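PDB 4BGV: malate dehydrogenase from Picrophilus torridus, which catalyses the reversible, NAD-dependent oxidation of (S)-malate to oxaloacetate, a step of the tricarboxylic acid cycle. Local coordinates for residues R158-Q163 against K212-G217; G181-P186 against V305-K310. All coordinates share one frame; numbering follows the deposited sequence. Where two conformers were deposited one is given.

Contact 1 (R158-Q163 against K212-G217); sequences RTFLAQ and KRTRFG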
ATOM      1  N   ARG A 158     -18.030  -6.854 -11.782  1.00  8.42           N
ATOM      2  CA  ARG A 158     -17.138  -5.759 -12.185  1.00  9.98           C
ATOM      3  C   ARG A 158     -15.950  -6.239 -13.032  1.00  8.85           C
ATOM      4  O   ARG A 158     -15.529  -5.567 -13.976  1.00  8.10           O
ATOM      5  CB  ARG A 158     -16.598  -5.019 -10.959  1.00  9.50           C
ATOM      6  CG  ARG A 158     -17.648  -4.189 -10.222  1.00  9.18           C
ATOM      7  CD  ARG A 158     -17.076  -3.702  -8.869  1.00 11.51           C
ATOM      8  NE  ARG A 158     -16.021  -2.709  -9.042  1.00 15.92           N
ATOM      9  CZ  ARG A 158     -15.254  -2.259  -8.053  1.00 17.33           C
ATOM     10  NH1 ARG A 158     -15.431  -2.734  -6.827  1.00 10.18           N
ATOM     11  NH2 ARG A 158     -14.311  -1.344  -8.291  1.00 12.96           N
ATOM     12  N   THR A 159     -15.385  -7.382 -12.663  1.00  8.44           N
ATOM     13  CA  THR A 159     -14.269  -7.940 -13.430  1.00  8.71           C
ATOM     14  C   THR A 159     -14.700  -8.184 -14.881  1.00 10.33           C
ATOM     15  O   THR A 159     -14.002  -7.787 -15.819  1.00  8.88           O
ATOM     16  CB  THR A 159     -13.779  -9.264 -12.817  1.00 11.27           C
ATOM     17  OG1 THR A 159     -13.341  -9.030 -11.469  1.00  9.11           O
ATOM     18  CG2 THR A 159     -12.635  -9.857 -13.640  1.00  9.00           C
ATOM     19  N   PHE A 160     -15.867  -8.810 -15.055  1.00 10.21           N
ATOM     20  CA  PHE A 160     -16.368  -9.174 -16.380  1.00  9.47           C
ATOM     21  C   PHE A 160     -16.671  -7.930 -17.226  1.00 12.22           C
ATOM     22  O   PHE A 160     -16.346  -7.874 -18.431  1.00  9.75           O
ATOM     23  CB  PHE A 160     -17.621 -10.056 -16.268  1.00 11.54           C
ATOM     24  CG  PHE A 160     -17.439 -11.297 -15.411  1.00 10.61           C
ATOM     25  CD1 PHE A 160     -16.208 -11.940 -15.324  1.00  9.96           C
ATOM     26  CD2 PHE A 160     -18.516 -11.826 -14.704  1.00 11.12           C
ATOM     27  CE1 PHE A 160     -16.050 -13.091 -14.536  1.00 10.67           C
ATOM     28  CE2 PHE A 160     -18.369 -12.970 -13.909  1.00 10.12           C
ATOM     29  CZ  PHE A 160     -17.131 -13.604 -13.826  1.00 10.18           C
ATOM     30  N   LEU A 161     -17.310  -6.943 -16.605  1.00 10.30           N
ATOM     31  CA  LEU A 161     -17.617  -5.686 -17.287  1.00 10.01           C
ATOM     32  C   LEU A 161     -16.340  -4.954 -17.706  1.00  8.97           C
ATOM     33  O   LEU A 161     -16.233  -4.451 -18.833  1.00  9.29           O
ATOM     34  CB  LEU A 161     -18.444  -4.780 -16.374  1.00  9.65           C
ATOM     35  CG  LEU A 161     -19.901  -5.162 -16.120  1.00  9.86           C
ATOM     36  CD1 LEU A 161     -20.489  -4.283 -15.020  1.00  9.71           C
ATOM     37  CD2 LEU A 161     -20.707  -5.001 -17.407  1.00 12.60           C
ATOM     38  N   ALA A 162     -15.378  -4.883 -16.791  1.00  8.66           N
ATOM     39  CA  ALA A 162     -14.149  -4.148 -17.057  1.00  8.59           C
ATOM     40  C   ALA A 162     -13.373  -4.791 -18.198  1.00 12.23           C
ATOM     41  O   ALA A 162     -12.833  -4.105 -19.060  1.00 11.00           O
ATOM     42  CB  ALA A 162     -13.291  -4.075 -15.792  1.00  8.27           C
ATOM     43  N   GLN A 163     -13.340  -6.117 -18.234  1.00 10.04           N
ATOM     44  CA  GLN A 163     -12.636  -6.764 -19.324  1.00 14.52           C
ATOM     45  C   GLN A 163     -13.382  -6.604 -20.642  1.00 15.60           C
ATOM     46  O   GLN A 163     -12.761  -6.461 -21.686  1.00 14.18           O
ATOM     47  CB  GLN A 163     -12.309  -8.225 -18.994  1.00 18.57           C
ATOM     48  CG  GLN A 163     -11.332  -8.318 -17.796  1.00 21.76           C
ATOM     49  CD  GLN A 163     -10.282  -9.426 -17.925  1.00 30.64           C
ATOM     50  OE1 GLN A 163      -9.065  -9.162 -17.920  1.00 31.79           O
ATOM     51  NE2 GLN A 163     -10.744 -10.668 -18.008  1.00 21.40           N
ATOM     52  N   LYS A 212     -25.445 -13.550 -16.355  1.00 11.75           N
ATOM     53  CA  LYS A 212     -25.513 -14.988 -16.152  0.50 11.70           C
ATOM     54  C   LYS A 212     -24.181 -15.561 -15.642  1.00 12.83           C
ATOM     55  O   LYS A 212     -24.168 -16.396 -14.732  1.00 11.52           O
ATOM     56  CB  LYS A 212     -25.976 -15.689 -17.434  0.50 14.84           C
ATOM     57  CG  LYS A 212     -26.260 -17.170 -17.270  0.50 19.64           C
ATOM     58  CD  LYS A 212     -26.878 -17.767 -18.529  0.50 23.24           C
ATOM     59  CE  LYS A 212     -28.372 -17.500 -18.597  0.50 26.92           C
ATOM     60  NZ  LYS A 212     -29.030 -18.381 -19.607  0.50 28.14           N
ATOM     61  N   ARG A 213     -23.059 -15.117 -16.216  1.00 11.33           N
ATOM     62  CA  ARG A 213     -21.748 -15.558 -15.717  1.00 11.17           C
ATOM     63  C   ARG A 213     -21.572 -15.198 -14.262  1.00 13.37           C
ATOM     64  O   ARG A 213     -20.977 -15.961 -13.506  1.00 13.60           O
ATOM     65  CB  ARG A 213     -20.598 -14.963 -16.531  1.00 11.80           C
ATOM     66  CG  ARG A 213     -19.222 -15.553 -16.209  1.00 10.32           C
ATOM     67  CD  ARG A 213     -18.145 -14.923 -17.078  1.00 11.35           C
ATOM     68  NE  ARG A 213     -16.819 -15.449 -16.760  1.00 11.02           N
ATOM     69  CZ  ARG A 213     -15.686 -14.973 -17.266  1.00 12.92           C
ATOM     70  NH1 ARG A 213     -15.708 -13.936 -18.117  1.00 11.42           N
ATOM     71  NH2 ARG A 213     -14.529 -15.520 -16.906  1.00 12.17           N
ATOM     72  N   THR A 214     -22.092 -14.035 -13.865  1.00  9.61           N
ATOM     73  CA  THR A 214     -21.960 -13.597 -12.480  1.00  9.21           C
ATOM     74  C   THR A 214     -22.780 -14.505 -11.583  1.00 10.79           C
ATOM     75  O   THR A 214     -22.324 -14.904 -10.513  1.00 10.90           O
ATOM     76  CB  THR A 214     -22.410 -12.135 -12.326  1.00 11.91           C
ATOM     77  OG1 THR A 214     -21.581 -11.309 -13.145  1.00 13.49           O
ATOM     78  CG2 THR A 214     -22.302 -11.672 -10.860  1.00 10.62           C
ATOM     79  N   ARG A 215     -23.983 -14.859 -12.035  1.00  9.34           N
ATOM     80  CA  ARG A 215     -24.840 -15.761 -11.266  1.00 10.41           C
ATOM     81  C   ARG A 215     -24.149 -17.071 -10.960  1.00 15.48           C
ATOM     82  O   ARG A 215     -24.309 -17.633  -9.869  1.00 14.88           O
ATOM     83  CB  ARG A 215     -26.105 -16.117 -12.039  1.00 12.36           C
ATOM     84  CG  ARG A 215     -27.125 -15.042 -12.115  1.00 18.43           C
ATOM     85  CD  ARG A 215     -28.373 -15.587 -12.779  1.00 21.24           C
ATOM     86  NE  ARG A 215     -29.256 -14.497 -13.161  1.00 22.49           N
ATOM     87  CZ  ARG A 215     -29.991 -13.818 -12.289  1.00 23.28           C
ATOM     88  NH1 ARG A 215     -29.932 -14.127 -11.001  1.00 25.32           N
ATOM     89  NH2 ARG A 215     -30.777 -12.834 -12.705  1.00 18.54           N
ATOM     90  N   PHE A 216     -23.408 -17.579 -11.940  1.00 10.79           N
ATOM     91  CA  PHE A 216     -22.813 -18.894 -11.798  1.00 12.96           C
ATOM     92  C   PHE A 216     -21.304 -18.798 -11.681  1.00 11.96           C
ATOM     93  O   PHE A 216     -20.596 -19.758 -11.958  1.00 13.19           O
ATOM     94  CB  PHE A 216     -23.252 -19.780 -12.967  1.00 17.93           C
ATOM     95  CG  PHE A 216     -24.731 -19.790 -13.155  1.00 23.59           C
ATOM     96  CD1 PHE A 216     -25.560 -20.147 -12.102  1.00 28.26           C
ATOM     97  CD2 PHE A 216     -25.301 -19.408 -14.360  1.00 24.23           C
ATOM     98  CE1 PHE A 216     -26.936 -20.137 -12.250  1.00 32.62           C
ATOM     99  CE2 PHE A 216     -26.668 -19.401 -14.516  1.00 31.70           C
ATOM    100  CZ  PHE A 216     -27.490 -19.770 -13.458  1.00 33.45           C
ATOM    101  N   GLY A 217     -20.830 -17.624 -11.260  1.00 11.30           N
ATOM    102  CA  GLY A 217     -19.406 -17.351 -11.104  1.00 11.36           C
ATOM    103  C   GLY A 217     -18.684 -18.313 -10.177  1.00 11.67           C
ATOM    104  O   GLY A 217     -17.537 -18.698 -10.422  1.00  8.87           O
TER

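Contact 2 (G181-P186 against V305-K310); sequences GDDMVP and VESVKK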
ATOM      1  N   GLY A 181     -26.548 -17.035  -7.556  1.00 16.95           N
ATOM      2  CA  GLY A 181     -27.227 -17.858  -8.544  1.00 21.31           C
ATOM      3  C   GLY A 181     -28.525 -17.221  -8.986  1.00 22.70           C
ATOM      4  O   GLY A 181     -28.569 -16.034  -9.290  1.00 18.84           O
ATOM      5  N   ASP A 182     -29.597 -18.000  -9.010  1.00 21.39           N
ATOM      6  CA  ASP A 182     -30.876 -17.453  -9.445  1.00 23.07           C
ATOM      7  C   ASP A 182     -31.480 -16.529  -8.393  1.00 18.78           C
ATOM      8  O   ASP A 182     -32.451 -15.828  -8.671  1.00 25.88           O
ATOM      9  CB  ASP A 182     -31.851 -18.573  -9.812  1.00 31.65           C
ATOM     10  CG  ASP A 182     -31.362 -19.407 -10.994  1.00 41.95           C
ATOM     11  OD1 ASP A 182     -30.906 -18.814 -12.003  1.00 42.88           O
ATOM     12  OD2 ASP A 182     -31.422 -20.655 -10.905  1.00 46.39           O
ATOM     13  N   ASP A 183     -30.921 -16.535  -7.186  1.00 18.59           N
ATOM     14  CA  ASP A 183     -31.394 -15.622  -6.142  1.00 18.31           C
ATOM     15  C   ASP A 183     -30.772 -14.224  -6.225  1.00 20.71           C
ATOM     16  O   ASP A 183     -31.166 -13.321  -5.474  1.00 19.53           O
ATOM     17  CB  ASP A 183     -31.160 -16.202  -4.748  1.00 19.95           C
ATOM     18  CG  ASP A 183     -32.126 -17.338  -4.414  1.00 22.22           C
ATOM     19  OD1 ASP A 183     -33.191 -17.425  -5.056  1.00 22.10           O
ATOM     20  OD2 ASP A 183     -31.817 -18.131  -3.494  1.00 25.72           O
ATOM     21  N   MET A 184     -29.778 -14.060  -7.100  1.00 16.09           N
ATOM     22  CA  MET A 184     -29.111 -12.770  -7.270  1.00 13.38           C
ATOM     23  C   MET A 184     -30.029 -11.847  -8.050  1.00 16.12           C
ATOM     24  O   MET A 184     -30.726 -12.286  -8.965  1.00 17.26           O
ATOM     25  CB  MET A 184     -27.807 -12.943  -8.051  1.00 15.06           C
ATOM     26  CG  MET A 184     -26.894 -11.719  -8.078  1.00 18.80           C
ATOM     27  SD  MET A 184     -25.482 -12.029  -9.193  1.00 18.40           S
ATOM     28  CE  MET A 184     -26.180 -11.579 -10.781  1.00 15.56           C
ATOM     29  N   VAL A 185     -30.030 -10.566  -7.694  1.00 14.40           N
ATOM     30  CA  VAL A 185     -30.864  -9.595  -8.395  1.00 15.58           C
ATOM     31  C   VAL A 185     -30.004  -8.399  -8.791  1.00 17.44           C
ATOM     32  O   VAL A 185     -29.694  -7.540  -7.963  1.00 14.41           O
ATOM     33  CB  VAL A 185     -32.039  -9.096  -7.529  1.00 16.20           C
ATOM     34  CG1 VAL A 185     -32.907  -8.109  -8.333  1.00 14.50           C
ATOM     35  CG2 VAL A 185     -32.881 -10.269  -7.030  1.00 15.07           C
ATOM     36  N   PRO A 186     -29.599  -8.349 -10.064  1.00 17.99           N
ATOM     37  CA  PRO A 186     -28.823  -7.191 -10.511  1.00 15.29           C
ATOM     38  C   PRO A 186     -29.747  -6.005 -10.766  1.00 14.35           C
ATOM     39  O   PRO A 186     -30.901  -6.216 -11.148  1.00 15.63           O
ATOM     40  CB  PRO A 186     -28.240  -7.670 -11.844  1.00 15.23           C
ATOM     41  CG  PRO A 186     -29.292  -8.618 -12.377  1.00 19.24           C
ATOM     42  CD  PRO A 186     -29.911  -9.285 -11.165  1.00 20.02           C
ATOM     43  N   VAL A 305     -36.875 -13.720  -2.407  1.00 16.76           N
ATOM     44  CA  VAL A 305     -37.550 -13.667  -1.115  1.00 16.36           C
ATOM     45  C   VAL A 305     -38.154 -15.019  -0.738  1.00 17.25           C
ATOM     46  O   VAL A 305     -37.958 -15.493   0.386  1.00 17.78           O
ATOM     47  CB  VAL A 305     -38.620 -12.546  -1.084  1.00 19.75           C
ATOM     48  CG1 VAL A 305     -39.663 -12.818  -0.010  1.00 23.60           C
ATOM     49  CG2 VAL A 305     -37.943 -11.180  -0.867  1.00 18.12           C
ATOM     50  N   GLU A 306     -38.849 -15.650  -1.681  1.00 24.42           N
ATOM     51  CA  GLU A 306     -39.463 -16.956  -1.435  1.00 29.44           C
ATOM     52  C   GLU A 306     -38.412 -18.016  -1.076  1.00 27.21           C
ATOM     53  O   GLU A 306     -38.619 -18.830  -0.177  1.00 23.21           O
ATOM     54  CB  GLU A 306     -40.312 -17.384  -2.638  1.00 37.63           C
ATOM     55  CG  GLU A 306     -40.096 -18.816  -3.113  1.00 48.74           C
ATOM     56  CD  GLU A 306     -39.756 -18.891  -4.600  1.00 58.08           C
ATOM     57  OE1 GLU A 306     -40.700 -18.934  -5.419  1.00 61.04           O
ATOM     58  OE2 GLU A 306     -38.547 -18.896  -4.947  1.00 57.46           O
ATOM     59  N   SER A 307     -37.275 -17.974  -1.761  1.00 23.72           N
ATOM     60  CA  SER A 307     -36.184 -18.906  -1.504  1.00 23.06           C
ATOM     61  C   SER A 307     -35.644 -18.747  -0.079  1.00 25.22           C
ATOM     62  O   SER A 307     -35.446 -19.732   0.639  1.00 22.99           O
ATOM     63  CB  SER A 307     -35.066 -18.684  -2.527  1.00 28.88           C
ATOM     64  OG  SER A 307     -33.890 -19.362  -2.141  1.00 28.88           O
ATOM     65  N   VAL A 308     -35.406 -17.501   0.323  1.00 19.83           N
ATOM     66  CA  VAL A 308     -34.936 -17.204   1.676  1.00 18.25           C
ATOM     67  C   VAL A 308     -35.970 -17.588   2.736  1.00 20.09           C
ATOM     68  O   VAL A 308     -35.625 -18.186   3.758  1.00 20.38           O
ATOM     69  CB  VAL A 308     -34.528 -15.724   1.809  1.00 19.94           C
ATOM     70  CG1 VAL A 308     -34.146 -15.390   3.248  1.00 19.40           C
ATOM     71  CG2 VAL A 308     -33.363 -15.437   0.874  1.00 20.70           C
ATOM     72  N   LYS A 309     -37.238 -17.273   2.484  1.00 19.02           N
ATOM     73  CA  LYS A 309     -38.299 -17.635   3.414  1.00 20.63           C
ATOM     74  C   LYS A 309     -38.347 -19.150   3.625  1.00 22.98           C
ATOM     75  O   LYS A 309     -38.526 -19.630   4.746  1.00 21.19           O
ATOM     76  CB  LYS A 309     -39.661 -17.175   2.892  1.00 20.97           C
ATOM     77  CG  LYS A 309     -39.977 -15.691   3.038  1.00 24.25           C
ATOM     78  CD  LYS A 309     -41.431 -15.478   2.628  1.00 28.38           C
ATOM     79  CE  LYS A 309     -41.903 -14.050   2.792  1.00 36.40           C
ATOM     80  NZ  LYS A 309     -43.337 -13.955   2.378  1.00 39.44           N
ATOM     81  N   LYS A 310     -38.199 -19.891   2.532  1.00 20.71           N
ATOM     82  CA  LYS A 310     -38.284 -21.347   2.564  1.00 22.95           C
ATOM     83  C   LYS A 310     -37.119 -21.946   3.354  1.00 20.56           C
ATOM     84  O   LYS A 310     -37.308 -22.816   4.211  1.00 21.02           O
ATOM     85  CB  LYS A 310     -38.296 -21.896   1.138  1.00 26.17           C
ATOM     86  CG  LYS A 310     -38.521 -23.393   1.039  1.00 37.82           C
ATOM     87  CD  LYS A 310     -37.236 -24.127   0.707  1.00 41.42           C
ATOM     88  CE  LYS A 310     -36.699 -23.713  -0.652  1.00 44.72           C
ATOM     89  NZ  LYS A 310     -35.374 -24.339  -0.912  1.00 46.37           N
TER

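Contact 1 (R158-Q163 against K212-G217)
F160 and T214 mark the nearest approach of two backbones, their CA atoms 8.1 Å apart. Residues 158-163 are a run of regular helix, whereas 212-217 span the end of one helix and the start of the next: F216 leaves helical geometry and occupies the N-cap position before the helix that begins at G217. No hydrogen bond links the segments, and the contact illustrates how an arginine can pack by its flat side while its charge is answered elsewhere. F160 carries it, with CG anti to the carbonyl carbon (chi1 -54°), a setting that sends the ring across to the other helix. R213 is laid out straight over one face of that ring. Its CD sits almost above the centre, 3.6 Å from the F160 centroid, in a CH-pi contact, and the guanidinium then continues over the CD1-CE1 side as a cation-pi stack. The two planes are nearly parallel, 11° apart, and R213 NE comes within 3.3 Å of F160 CE1. Stacking uses the face of the guanidinium, while NH2 forms a salt bridge to E220. T214 meets the ring differently, at its edge, with OG1 3.5 Å from F160 CD2; that hydroxyl is hydrogen-bonded to the carbonyl of I210 in its own helix, so the oxygen at the ring edge already has a polar partner. The contact joins helix 150-165, which carries the probable substrate-binding R156, to helix 204-215, from which I210 also touches F160. Beyond the pair, L161 packs on V172 and A174 of strand 172-178, T214 rests on strand 184-193, and E48 of a second subunit packs against F160.

Contact 2 (G181-P186 against V305-K310)
D183 and S307 meet because their first torsions bring the carboxylate and the hydroxyl together: D183 holds CG anti to its carbonyl carbon (chi1 -74°), while S307 turns OG to the position opposite its backbone N (chi1 168°). The setting is the alpha/beta C-terminal domain of the lactate/malate dehydrogenase fold, where a short 3-10 turn, 182-183, follows the probable proton acceptor H180 and leads into strand 184-193; the partner is the long C-terminal helix 295-321. It is a compact example of a polar contact in which a single hydrogen bond links 181-186 with 305-310. The hydroxyl of S307 is the donor, and its OG lies 2.8 Å from D183 OD2. It approaches on the syn side of the carboxylate, somewhat out of plane, by 23°. Both carboxylate oxygens, OD1 and OD2 of D183, lie 3.4 Å from S307 CB, and OD2 alone takes the hydroxyl. Replacing D183 with an alanine would probably leave the S307 hydroxyl without this acceptor and open a gap between the turn and the helix. Backbones stay well apart, with 7.4 Å between the CA atoms of D183 and S307, and little surface is buried. E306 adds a like charge nearby, its OE2 5.6 Å from D183 OD1, which may slightly favour protonation of the aspartate. The side chain of the probable substrate ligand R93 comes within about 5 Å of that of S307, nearest atoms compared, consistent with a place near the edge of the active-site region. Next along the chain but one, the buried V185 packs on A300, W301 and S304 of the same helix. S304 supplies a second tie to the turn, its OG hydrogen-bonded to the main-chain O of D183.

How the contacts relate
Both contacts lie in the C-terminal domain, and together they show chemistry following depth. Contact 1 is largely buried and joins two helices through an aromatic face, with no hydrogen bond between its segments; contact 2 is at the surface, covers less than half the area and depends on one hydroxyl-carboxylate bond between a turn and a helix. Their segments alternate along the chain, and 181-186 lies against 212-217, so the pair forms a continuous path from helix 150-165 to helix 295-321. At this junction R215 NH1 is probably hydrogen-bonded to the carbonyl oxygens of both G181 and M184, while the T214 methyl packs on the M184 sulfur.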